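Local coordinates for protein nucleoside-diphosphate-sugar pyrophosphorylase (Vibrio cholerae, PDB 4EVW) that probably transfers a nucleotidyl group from a nucleoside triphosphate to a sugar phosphate, giving a nucleoside-diphosphate sugar and pyrophosphate, at residues Val37-Ala42 against Thr110-Asp115; Pro119-Pro124 against Thr172-Phe177; Pro124-Ser127 against Gly132-Glu135; Leu134-Gly139 against Ser145-Glu150; Asn210-Ile213 against Asn218-Tyr221. The protein carries 1 engineered substitution. All blocks are in the same frame, centred on the assembly; numbering follows the deposited sequence.

Contact 1. Residues Val37-Ala42 against Thr110-Asp115; sequences VNSFAA and TVFNID
F112 meets F40 in a T-shaped pair. The edge of F40 points at the face of F112, with the planes at 85° and the centroids 5.0 Å apart. F40 CZ sits 3.6 Å above the plane of F112, nearer the rim than the centre. The shortest approach is 3.3 Å, from F40 CE1 to F112 CD2. F112 turns CG away from its own N (chi1 -170°), which brings the ring across to the 37-42 turn. Next to that touch, S39 OG lies 4.2 Å from F112 CE2, oblique to the ring. That hydroxyl is engaged elsewhere, with S36 O and R118 N.

The segment leaves strand 109-111 here. This strand runs parallel to strand 2-5 in the sheet of a Rossmann-like nucleotidyltransferase fold. Helix 32-37 and the turn after it cover one side of that sheet. F40 itself also rests on I2 and F49, and its ring meets that of F121.

After N113 the chain bends at I114. I114 CD1 lies 3.9 Å from V37 CG2, with the two side chains slanting past each other. I114 also packs on F33 and S36 of helix 32-37, while V37 reaches F49 and F51 of strand 49-54. Beyond the bend, D115 N makes a weak hydrogen bond of 3.0 Å back to N113 OD1.

Contact 2. Residues Pro119-Pro124 against Thr172-Phe177; sequences PNFVFP and TGLYHF
The rings of F123 and H176 meet obliquely, with planes at 59° and centroids 5.7 Å apart. F123 CE1 is the atom that approaches, 4.0 Å from H176 ND1. One face of F123 is taken by F121, whose CE1 stands 3.6 Å above the ring centre. Seen from F121, this is an edge contact, with F123 CD1 lying in the plane of its ring. F123 also meets Y43 edge-to-face.

Strand 174-177 belongs to the mixed sheet of the nucleotidyltransferase fold. It runs antiparallel to both of its neighbours, strands 109-111 and 132-138. The irregular 119-124 segment crosses over one side of this strand and lays its two phenylalanines on it. L174 and H176 point to that side, while Y175 and F177 face other elements, including helix 208-214.

F121 and L174 approach from opposite directions. L174 CD1 comes to 3.6 Å from F121 CE2 and lies obliquely to the ring. F121 has CG anti to its N (chi1 175°), which extends the ring toward the strand. The same L174 packs on F112, T110 and Y133, so it is buried among several parts of the sheet.

Before the strand the chain turns a corner at G173, where phi is positive. L174 N makes a weak bond to T172 OG1, which is also held by E135 OE1. The imidazole is fixed from the other neighbour strand: H176 ND1 is hydrogen-bonded to T110 OG1.

Contact 3. Residues Pro124-Ser127 against Gly132-Glu135; sequences PDIS and GYLE
The 3-10 turn that leads into strand 132-138 packs on Y133, the one residue of the strand segment that carries this contact. P124, I126 and S127 all touch its ring.

P124 comes at the phenol end, from the opposite direction. Its CD is 3.0 Å from Y133 OH, a close approach, and its CG is 3.5 Å from Y133 CZ. I126 lies over one face, with CG2 4.2 Å from Y133 CG and offset toward the rim. S127 CB reaches Y133 CE1 at 3.8 Å, obliquely. Y133 has CG between its backbone N and carbonyl carbon (chi1 85°), and this raises the ring off the strand toward the turn. The ring also meets H176 and packs on L174 and F121, so the turn covers one border of a larger aromatic cluster on the sheet.

The turn is braced internally. P124 O accepts both S127 N at 3.0 Å and S127 OG at 2.7 Å. The hydroxyl bond is nearly in line with the carbonyl, at a C=O...OG angle of 167°. S127 thus spends its polar end on its own turn and offers CB to the tyrosine.

Two residues on, E135 points its carboxylate to R118 and T172. Across the contact itself, what joins turn and strand is van der Waals packing of carbons on the ring and against its hydroxyl oxygen, while the two bonds to P124 O brace the turn itself.

Contact 4. Residues Leu134-Gly139 against Ser145-Glu150; sequences LEVFQG and SFAKPE
V136 sets CG1 beside its backbone N and anti to its carbonyl carbon (chi1 -63°). This branch then faces A147, with V136 CG1 4.1 Å from A147 CB. L134, two residues earlier on the same side of the strand, has a similar first torsion. Its chain turns again at chi2 90°, and L134 CD2 comes to 4.5 Å from the same A147 CB. The small methyl of A147 therefore faces two branched side chains at once, and it supplies every touch from its segment.

The contact joins two sheets. Strand 132-138 belongs to the large mixed sheet. Strand 146-149 pairs with strand 157-161 in a small antiparallel ribbon that packs against it. The two backbones stay apart, with the CA atoms of L134 and A147 7.6 Å from each other. L134 also touches T160 of the ribbon. Within the large sheet L134 packs on I219 and V136 on Y221.

Polar groups at this junction have partners outside the contact. S145 OG is hydrogen-bonded to Y175 OH, and A147 O to S167 OG. On the other side of strand 132-138, F137 meets W144 edge-to-face.

The touching groups are all methyls, at ordinary or generous spacing. Burial of apolar surface joins the ribbon to the sheet here, and the S145 to Y175 bond adds a polar link.

Contact 5. Residues Asn210-Ile213 against Asn218-Tyr221; sequences NELI and NIHY. Engineered in segment 210-213: E211 (natural residue Leu).
I213 and I219 form the tight part of this contact. Their side chains cross at about a right angle, and I213 CG1 lies 3.8 Å from I219 CG1 and 3.9 Å from I219 CB. I219 has CG1 beside its backbone N and anti to its carbonyl carbon (chi1 -55°), which directs that branch at the helix. L212 adds a looser touch, with CD1 4.3 Å from I219 CD1. I219 is thus met by two successive residues of one helical turn.

Helix 208-214 leads through a short loop into strand 219-223, which runs parallel to strand 132-138. The contact folds the end of this helix back on the first residue of the strand. L134 packs on I219, and V157 on I213. L212 also touches A186 of helix 180-191. E211, engineered, is buried against helix 180-191 and R193.

The other side is polar and partly exposed. N218 and H220 turn from the helix and pair with each other. H220 NE2 makes a weak bond of 2.8 Å to N218 OD1, bent to 128° at the hydrogen. N218 OD1 also takes K156 NZ, and H220 ND1 bonds T155 OG1. A bound magnesium ion is about 11 Å from the I213 side chain, too far to bind it.

Between these segments the touches are aliphatic, while N218 and H220 spend their polar groups on each other, K156 and T155.

All five contacts reach the same large sheet. Contacts 1 and 2 lie nearest the centre of the chain. They are largely buried and rich in aromatic rings, and neighbouring strands 109-111 and 174-177 join them. Contact 3 shares P124 with contact 2 and continues its aromatic cluster to a partly exposed turn. Contacts 3 and 4 both use strand 132-138, contact 3 through Y133 and contact 4 through L134 and V136. Contact 4 is buried yet sparse and holds a second sheet. Contact 5 lies on the neighbouring strand 219-223 and is purely aliphatic with a polar, partly exposed flank. Rings carry contacts 1 to 3, including the partly exposed one; aliphatic groups carry contacts 4 and 5.

Contact 1. Residues Val37-Ala42 against Thr110-Asp115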
# COMPACT_ATOMS: atom_id res chain seq x y z
N VAL A 37 -9.46 5.73 1.79
CA VAL A 37 -8.81 6.99 1.44
C VAL A 37 -9.01 8.05 2.52
O VAL A 37 -8.15 8.90 2.71
CB VAL A 37 -9.30 7.50 0.07
CG1 VAL A 37 -8.62 8.83 -0.27
CG2 VAL A 37 -8.98 6.47 -1.00
N ASN A 38 -10.14 8.00 3.22
CA ASN A 38 -10.39 8.98 4.27
C ASN A 38 -9.37 8.88 5.40
O ASN A 38 -9.28 9.79 6.24
CB ASN A 38 -11.81 8.85 4.83
CG ASN A 38 -12.77 9.79 4.13
OD1 ASN A 38 -12.37 10.86 3.69
ND2 ASN A 38 -14.03 9.40 4.04
N SER A 39 -8.62 7.79 5.43
CA SER A 39 -7.57 7.60 6.43
C SER A 39 -6.67 8.82 6.35
O SER A 39 -6.16 9.31 7.36
CB SER A 39 -6.72 6.37 6.10
OG SER A 39 -7.46 5.17 6.17
N PHE A 40 -6.47 9.31 5.13
CA PHE A 40 -5.58 10.44 4.86
C PHE A 40 -6.25 11.81 4.73
O PHE A 40 -5.69 12.71 4.09
CB PHE A 40 -4.80 10.16 3.58
CG PHE A 40 -4.07 8.85 3.61
CD1 PHE A 40 -4.64 7.70 3.07
CD2 PHE A 40 -2.82 8.76 4.20
CE1 PHE A 40 -3.96 6.48 3.12
CE2 PHE A 40 -2.14 7.56 4.26
CZ PHE A 40 -2.70 6.41 3.72
N ALA A 41 -7.42 11.97 5.32
CA ALA A 41 -8.15 13.23 5.23
C ALA A 41 -7.32 14.47 5.60
O ALA A 41 -7.54 15.54 5.05
CB ALA A 41 -9.41 13.16 6.10
N ALA A 42 -6.39 14.32 6.53
CA ALA A 42 -5.57 15.46 6.94
C ALA A 42 -4.66 15.95 5.81
O ALA A 42 -4.13 17.06 5.87
CB ALA A 42 -4.72 15.08 8.15
N THR A 110 4.16 7.05 -0.48
CA THR A 110 3.60 6.31 0.63
C THR A 110 2.59 5.37 0.02
O THR A 110 1.51 5.79 -0.40
CB THR A 110 2.90 7.28 1.60
OG1 THR A 110 3.88 8.20 2.11
CG2 THR A 110 2.27 6.52 2.75
N VAL A 111 2.94 4.10 -0.07
CA VAL A 111 2.05 3.11 -0.66
C VAL A 111 1.09 2.58 0.38
O VAL A 111 1.49 2.23 1.48
CB VAL A 111 2.84 1.94 -1.26
CG1 VAL A 111 1.88 0.96 -1.96
CG2 VAL A 111 3.88 2.47 -2.23
N PHE A 112 -0.18 2.52 0.02
CA PHE A 112 -1.20 2.05 0.95
C PHE A 112 -2.20 1.23 0.14
O PHE A 112 -2.25 1.35 -1.08
CB PHE A 112 -1.89 3.25 1.57
CG PHE A 112 -2.80 2.91 2.71
CD1 PHE A 112 -2.30 2.32 3.86
CD2 PHE A 112 -4.16 3.19 2.63
CE1 PHE A 112 -3.15 2.02 4.93
CE2 PHE A 112 -5.01 2.89 3.69
CZ PHE A 112 -4.51 2.31 4.84
N ASN A 113 -2.99 0.39 0.80
CA ASN A 113 -3.94 -0.39 0.03
C ASN A 113 -5.37 -0.08 0.43
O ASN A 113 -5.66 0.31 1.56
CB ASN A 113 -3.63 -1.88 0.15
CG ASN A 113 -3.85 -2.41 1.53
OD1 ASN A 113 -4.96 -2.80 1.88
ND2 ASN A 113 -2.79 -2.43 2.33
N ILE A 114 -6.26 -0.27 -0.53
CA ILE A 114 -7.67 0.02 -0.34
C ILE A 114 -8.40 -0.96 0.60
O ILE A 114 -9.56 -0.74 0.94
CB ILE A 114 -8.35 0.11 -1.73
CG1 ILE A 114 -9.38 1.23 -1.73
CG2 ILE A 114 -8.94 -1.22 -2.13
CD1 ILE A 114 -8.78 2.61 -1.47
N ASP A 115 -7.70 -2.02 1.03
CA ASP A 115 -8.28 -3.02 1.94
C ASP A 115 -8.07 -2.66 3.40
O ASP A 115 -8.50 -3.38 4.30
CB ASP A 115 -7.62 -4.39 1.76
CG ASP A 115 -7.66 -4.89 0.34
OD1 ASP A 115 -8.73 -4.78 -0.30
OD2 ASP A 115 -6.63 -5.41 -0.13

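Contact 2. Residues Pro119-Pro124 against Thr172-Phe177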
# COMPACT_ATOMS: atom_id res chain seq x y z
N PRO A 119 -7.78 5.20 10.46
CA PRO A 119 -8.39 6.47 10.86
C PRO A 119 -7.42 7.52 11.42
O PRO A 119 -6.53 7.20 12.20
CB PRO A 119 -9.41 6.06 11.91
CG PRO A 119 -9.67 4.62 11.65
CD PRO A 119 -8.33 4.08 11.24
N ASN A 120 -7.62 8.77 11.01
CA ASN A 120 -6.81 9.88 11.49
C ASN A 120 -5.31 9.71 11.32
O ASN A 120 -4.52 10.06 12.20
CB ASN A 120 -7.13 10.12 12.98
CG ASN A 120 -8.63 10.19 13.25
OD1 ASN A 120 -9.37 10.84 12.52
ND2 ASN A 120 -9.07 9.52 14.32
N PHE A 121 -4.90 9.16 10.18
CA PHE A 121 -3.48 8.97 9.94
C PHE A 121 -2.72 10.29 9.91
O PHE A 121 -3.19 11.27 9.34
CB PHE A 121 -3.26 8.24 8.60
CG PHE A 121 -1.81 8.10 8.21
CD1 PHE A 121 -1.18 9.08 7.43
CD2 PHE A 121 -1.06 7.01 8.65
CE1 PHE A 121 0.17 8.96 7.09
CE2 PHE A 121 0.29 6.89 8.32
CZ PHE A 121 0.91 7.87 7.54
N VAL A 122 -1.54 10.30 10.53
CA VAL A 122 -0.64 11.45 10.53
C VAL A 122 0.74 10.82 10.41
O VAL A 122 1.04 9.85 11.11
CB VAL A 122 -0.70 12.28 11.83
CG1 VAL A 122 0.36 13.38 11.79
CG2 VAL A 122 -2.08 12.91 12.00
N PHE A 123 1.58 11.34 9.51
CA PHE A 123 2.92 10.78 9.34
C PHE A 123 3.69 10.84 10.65
O PHE A 123 3.61 11.83 11.37
CB PHE A 123 3.69 11.54 8.26
CG PHE A 123 3.26 11.21 6.86
CD1 PHE A 123 3.64 10.02 6.25
CD2 PHE A 123 2.44 12.09 6.15
CE1 PHE A 123 3.21 9.70 4.97
CE2 PHE A 123 2.01 11.78 4.86
CZ PHE A 123 2.40 10.59 4.27
N PRO A 124 4.44 9.77 10.97
CA PRO A 124 5.22 9.75 12.21
C PRO A 124 6.52 10.52 12.04
O PRO A 124 6.98 10.75 10.92
CB PRO A 124 5.43 8.26 12.46
CG PRO A 124 5.57 7.73 11.07
CD PRO A 124 4.50 8.47 10.28
N THR A 172 1.05 -3.19 8.21
CA THR A 172 -0.33 -2.75 8.13
C THR A 172 -0.67 -2.55 6.66
O THR A 172 -1.82 -2.32 6.30
CB THR A 172 -0.54 -1.40 8.83
OG1 THR A 172 0.24 -0.40 8.15
CG2 THR A 172 -0.10 -1.47 10.29
N GLY A 173 0.35 -2.61 5.81
CA GLY A 173 0.13 -2.40 4.39
C GLY A 173 0.53 -1.00 3.97
O GLY A 173 0.35 -0.61 2.82
N LEU A 174 1.07 -0.22 4.91
CA LEU A 174 1.52 1.13 4.59
C LEU A 174 3.04 1.06 4.50
O LEU A 174 3.72 0.74 5.48
CB LEU A 174 1.09 2.13 5.67
CG LEU A 174 1.41 3.57 5.27
CD1 LEU A 174 0.27 4.49 5.69
CD2 LEU A 174 2.73 4.00 5.89
N TYR A 175 3.56 1.34 3.31
CA TYR A 175 4.99 1.30 3.03
C TYR A 175 5.44 2.66 2.54
O TYR A 175 5.04 3.10 1.46
CB TYR A 175 5.28 0.26 1.95
CG TYR A 175 4.74 -1.11 2.25
CD1 TYR A 175 3.58 -1.58 1.63
CD2 TYR A 175 5.37 -1.93 3.18
CE1 TYR A 175 3.08 -2.85 1.91
CE2 TYR A 175 4.88 -3.20 3.47
CZ TYR A 175 3.74 -3.65 2.83
OH TYR A 175 3.26 -4.90 3.12
N HIS A 176 6.31 3.30 3.31
CA HIS A 176 6.79 4.62 2.95
C HIS A 176 8.22 4.59 2.44
O HIS A 176 9.06 3.86 2.96
CB HIS A 176 6.70 5.55 4.16
CG HIS A 176 7.12 6.96 3.88
ND1 HIS A 176 6.31 7.86 3.22
CD2 HIS A 176 8.27 7.62 4.15
CE1 HIS A 176 6.94 9.02 3.11
NE2 HIS A 176 8.13 8.90 3.67
N PHE A 177 8.48 5.38 1.39
CA PHE A 177 9.81 5.52 0.81
C PHE A 177 10.07 7.02 0.69
O PHE A 177 9.26 7.75 0.11
CB PHE A 177 9.89 4.88 -0.58
CG PHE A 177 9.57 3.42 -0.59
CD1 PHE A 177 8.25 2.98 -0.55
CD2 PHE A 177 10.59 2.47 -0.64
CE1 PHE A 177 7.95 1.62 -0.54
CE2 PHE A 177 10.30 1.11 -0.63
CZ PHE A 177 8.97 0.68 -0.59

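Contact 3. Residues Pro124-Ser127 against Gly132-Glu135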
# COMPACT_ATOMS: atom_id res chain seq x y z
N PRO A 124 4.44 9.77 10.97
CA PRO A 124 5.22 9.75 12.21
C PRO A 124 6.52 10.52 12.04
O PRO A 124 6.98 10.75 10.92
CB PRO A 124 5.43 8.26 12.46
CG PRO A 124 5.57 7.73 11.07
CD PRO A 124 4.50 8.47 10.28
N ASP A 125 7.12 10.94 13.15
CA ASP A 125 8.36 11.70 13.10
C ASP A 125 9.48 10.94 12.37
O ASP A 125 10.30 11.55 11.69
CB ASP A 125 8.80 12.04 14.53
CG ASP A 125 9.99 12.98 14.56
OD1 ASP A 125 9.85 14.14 14.09
OD2 ASP A 125 11.06 12.57 15.05
N ILE A 126 9.50 9.62 12.50
CA ILE A 126 10.56 8.84 11.86
C ILE A 126 10.58 9.02 10.34
O ILE A 126 11.62 8.82 9.71
CB ILE A 126 10.44 7.31 12.23
CG1 ILE A 126 11.71 6.57 11.78
CG2 ILE A 126 9.21 6.70 11.58
CD1 ILE A 126 13.00 7.14 12.36
N SER A 127 9.46 9.44 9.76
CA SER A 127 9.41 9.64 8.31
C SER A 127 10.29 10.80 7.87
O SER A 127 10.62 10.93 6.69
CB SER A 127 7.96 9.86 7.83
OG SER A 127 7.45 11.11 8.25
N GLY A 132 13.11 5.43 4.63
CA GLY A 132 11.84 4.77 4.41
C GLY A 132 11.40 4.06 5.68
O GLY A 132 12.21 3.82 6.57
N TYR A 133 10.12 3.74 5.79
CA TYR A 133 9.67 3.03 6.97
C TYR A 133 8.42 2.22 6.68
O TYR A 133 7.65 2.53 5.77
CB TYR A 133 9.41 4.01 8.13
CG TYR A 133 8.04 4.65 8.13
CD1 TYR A 133 7.79 5.83 7.43
CD2 TYR A 133 6.98 4.07 8.82
CE1 TYR A 133 6.52 6.42 7.42
CE2 TYR A 133 5.72 4.63 8.82
CZ TYR A 133 5.49 5.80 8.12
OH TYR A 133 4.23 6.35 8.14
N LEU A 134 8.25 1.17 7.46
CA LEU A 134 7.11 0.28 7.34
C LEU A 134 6.27 0.46 8.59
O LEU A 134 6.80 0.39 9.70
CB LEU A 134 7.54 -1.19 7.26
CG LEU A 134 8.38 -1.65 6.07
CD1 LEU A 134 9.87 -1.49 6.37
CD2 LEU A 134 8.05 -3.11 5.78
N GLU A 135 4.98 0.70 8.41
CA GLU A 135 4.10 0.84 9.55
C GLU A 135 3.77 -0.59 9.97
O GLU A 135 3.45 -1.43 9.13
CB GLU A 135 2.84 1.57 9.14
CG GLU A 135 1.89 1.86 10.28
CD GLU A 135 0.66 2.58 9.79
OE1 GLU A 135 -0.17 1.93 9.11
OE2 GLU A 135 0.53 3.79 10.05

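Contact 4. Residues Leu134-Gly139 against Ser145-Glu150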
# COMPACT_ATOMS: atom_id res chain seq x y z
N LEU A 134 8.25 1.17 7.46
CA LEU A 134 7.11 0.28 7.34
C LEU A 134 6.27 0.46 8.59
O LEU A 134 6.80 0.39 9.70
CB LEU A 134 7.54 -1.19 7.26
CG LEU A 134 8.38 -1.65 6.07
CD1 LEU A 134 9.87 -1.49 6.37
CD2 LEU A 134 8.05 -3.11 5.78
N GLU A 135 4.98 0.70 8.41
CA GLU A 135 4.10 0.84 9.55
C GLU A 135 3.77 -0.59 9.97
O GLU A 135 3.45 -1.43 9.13
CB GLU A 135 2.84 1.57 9.14
CG GLU A 135 1.89 1.86 10.28
CD GLU A 135 0.66 2.58 9.79
OE1 GLU A 135 -0.17 1.93 9.11
OE2 GLU A 135 0.53 3.79 10.05
N VAL A 136 3.87 -0.87 11.26
CA VAL A 136 3.61 -2.22 11.74
C VAL A 136 2.72 -2.27 12.98
O VAL A 136 2.53 -1.26 13.66
CB VAL A 136 4.94 -2.96 12.08
CG1 VAL A 136 5.79 -3.12 10.82
CG2 VAL A 136 5.72 -2.18 13.15
N PHE A 137 2.16 -3.44 13.25
CA PHE A 137 1.35 -3.65 14.44
C PHE A 137 1.72 -5.02 15.00
O PHE A 137 2.33 -5.84 14.31
CB PHE A 137 -0.16 -3.58 14.14
CG PHE A 137 -0.69 -4.76 13.38
CD1 PHE A 137 -0.45 -4.90 12.02
CD2 PHE A 137 -1.44 -5.74 14.03
CE1 PHE A 137 -0.94 -5.99 11.32
CE2 PHE A 137 -1.94 -6.83 13.34
CZ PHE A 137 -1.69 -6.96 11.98
N GLN A 138 1.37 -5.25 16.26
CA GLN A 138 1.68 -6.51 16.92
C GLN A 138 0.60 -7.49 16.46
O GLN A 138 -0.50 -7.52 17.02
CB GLN A 138 1.61 -6.31 18.43
CG GLN A 138 2.48 -7.27 19.23
CD GLN A 138 3.95 -6.86 19.24
OE1 GLN A 138 4.32 -5.86 19.86
NE2 GLN A 138 4.78 -7.62 18.54
N GLY A 139 0.90 -8.29 15.45
CA GLY A 139 -0.10 -9.19 14.91
C GLY A 139 -0.05 -10.69 15.14
O GLY A 139 1.00 -11.28 15.40
N SER A 145 3.16 -9.70 6.16
CA SER A 145 4.52 -9.42 5.73
C SER A 145 5.10 -8.94 7.05
O SER A 145 4.44 -8.21 7.80
CB SER A 145 4.58 -8.31 4.66
OG SER A 145 3.40 -7.54 4.64
N PHE A 146 6.32 -9.37 7.35
CA PHE A 146 6.96 -9.04 8.61
C PHE A 146 8.19 -8.16 8.48
O PHE A 146 8.87 -8.19 7.46
CB PHE A 146 7.40 -10.33 9.31
CG PHE A 146 6.27 -11.27 9.62
CD1 PHE A 146 5.79 -12.16 8.67
CD2 PHE A 146 5.67 -11.24 10.87
CE1 PHE A 146 4.73 -13.02 8.97
CE2 PHE A 146 4.62 -12.09 11.18
CZ PHE A 146 4.14 -12.98 10.23
N ALA A 147 8.46 -7.37 9.51
CA ALA A 147 9.65 -6.53 9.54
C ALA A 147 10.42 -6.98 10.78
O ALA A 147 9.84 -7.09 11.87
CB ALA A 147 9.26 -5.06 9.65
N LYS A 148 11.70 -7.26 10.61
CA LYS A 148 12.54 -7.72 11.71
C LYS A 148 13.34 -6.56 12.30
O LYS A 148 14.07 -5.87 11.60
CB LYS A 148 13.48 -8.82 11.23
CG LYS A 148 14.36 -9.44 12.32
CD LYS A 148 15.26 -10.52 11.74
CE LYS A 148 16.16 -11.14 12.79
NZ LYS A 148 17.19 -12.03 12.18
N PRO A 149 13.21 -6.34 13.62
CA PRO A 149 13.93 -5.26 14.30
C PRO A 149 15.40 -5.59 14.57
O PRO A 149 15.77 -6.77 14.64
CB PRO A 149 13.13 -5.07 15.58
CG PRO A 149 12.71 -6.47 15.90
CD PRO A 149 12.31 -7.04 14.55
N GLU A 150 16.22 -4.56 14.73
CA GLU A 150 17.65 -4.73 15.01
C GLU A 150 17.79 -5.13 16.48
O GLU A 150 18.40 -6.15 16.79
CB GLU A 150 18.39 -3.42 14.73
CG GLU A 150 19.89 -3.55 14.62
CD GLU A 150 20.55 -2.22 14.29
OE1 GLU A 150 21.47 -2.21 13.44
OE2 GLU A 150 20.16 -1.20 14.88

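Contact 5. Residues Asn210-Ile213 against Asn218-Tyr221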
# COMPACT_ATOMS: atom_id res chain seq x y z
N ASN A 210 14.40 -5.11 1.46
CA ASN A 210 15.65 -5.84 1.63
C ASN A 210 16.71 -5.32 0.67
O ASN A 210 17.90 -5.30 1.01
CB ASN A 210 15.44 -7.34 1.43
CG ASN A 210 14.63 -7.95 2.56
OD1 ASN A 210 14.88 -7.68 3.73
ND2 ASN A 210 13.65 -8.77 2.21
N GLU A 211 16.29 -4.89 -0.52
CA GLU A 211 17.24 -4.35 -1.49
C GLU A 211 17.79 -3.02 -0.96
O GLU A 211 18.98 -2.73 -1.09
CB GLU A 211 16.54 -4.11 -2.84
CG GLU A 211 15.91 -5.36 -3.49
CD GLU A 211 16.94 -6.36 -3.99
OE1 GLU A 211 18.13 -6.01 -4.06
OE2 GLU A 211 16.54 -7.50 -4.33
N LEU A 212 16.92 -2.22 -0.35
CA LEU A 212 17.34 -0.93 0.20
C LEU A 212 18.23 -1.10 1.43
O LEU A 212 19.22 -0.39 1.60
CB LEU A 212 16.11 -0.08 0.54
CG LEU A 212 15.20 0.27 -0.64
CD1 LEU A 212 14.11 1.23 -0.18
CD2 LEU A 212 16.01 0.90 -1.76
N ILE A 213 17.87 -2.04 2.30
CA ILE A 213 18.65 -2.30 3.50
C ILE A 213 20.05 -2.80 3.12
O ILE A 213 21.04 -2.40 3.71
CB ILE A 213 17.93 -3.34 4.40
CG1 ILE A 213 16.65 -2.71 4.96
CG2 ILE A 213 18.85 -3.80 5.54
CD1 ILE A 213 15.74 -3.69 5.66
N ASN A 218 18.72 3.73 5.38
CA ASN A 218 18.21 3.75 6.75
C ASN A 218 16.71 3.46 6.81
O ASN A 218 15.90 4.38 6.74
CB ASN A 218 18.54 5.11 7.35
CG ASN A 218 18.30 5.18 8.84
OD1 ASN A 218 18.27 4.15 9.52
ND2 ASN A 218 18.13 6.39 9.35
N ILE A 219 16.36 2.19 6.96
CA ILE A 219 14.96 1.79 7.00
C ILE A 219 14.46 1.50 8.42
O ILE A 219 15.10 0.78 9.18
CB ILE A 219 14.74 0.52 6.13
CG1 ILE A 219 15.25 0.78 4.70
CG2 ILE A 219 13.26 0.14 6.13
CD1 ILE A 219 14.59 1.97 3.99
N HIS A 220 13.31 2.08 8.77
CA HIS A 220 12.75 1.89 10.10
C HIS A 220 11.34 1.35 10.08
O HIS A 220 10.74 1.15 9.02
CB HIS A 220 12.74 3.22 10.85
CG HIS A 220 14.10 3.69 11.26
ND1 HIS A 220 14.49 3.77 12.58
CD2 HIS A 220 15.17 4.09 10.53
CE1 HIS A 220 15.74 4.20 12.64
NE2 HIS A 220 16.17 4.40 11.41
N TYR A 221 10.80 1.10 11.27
CA TYR A 221 9.42 0.67 11.37
C TYR A 221 8.77 1.67 12.29
O TYR A 221 9.44 2.42 13.00
CB TYR A 221 9.28 -0.75 11.94
CG TYR A 221 9.66 -0.95 13.41
CD1 TYR A 221 8.78 -0.59 14.44
CD2 TYR A 221 10.87 -1.53 13.76
CE1 TYR A 221 9.11 -0.82 15.78
CE2 TYR A 221 11.21 -1.77 15.09
CZ TYR A 221 10.33 -1.41 16.10
OH TYR A 221 10.66 -1.65 17.41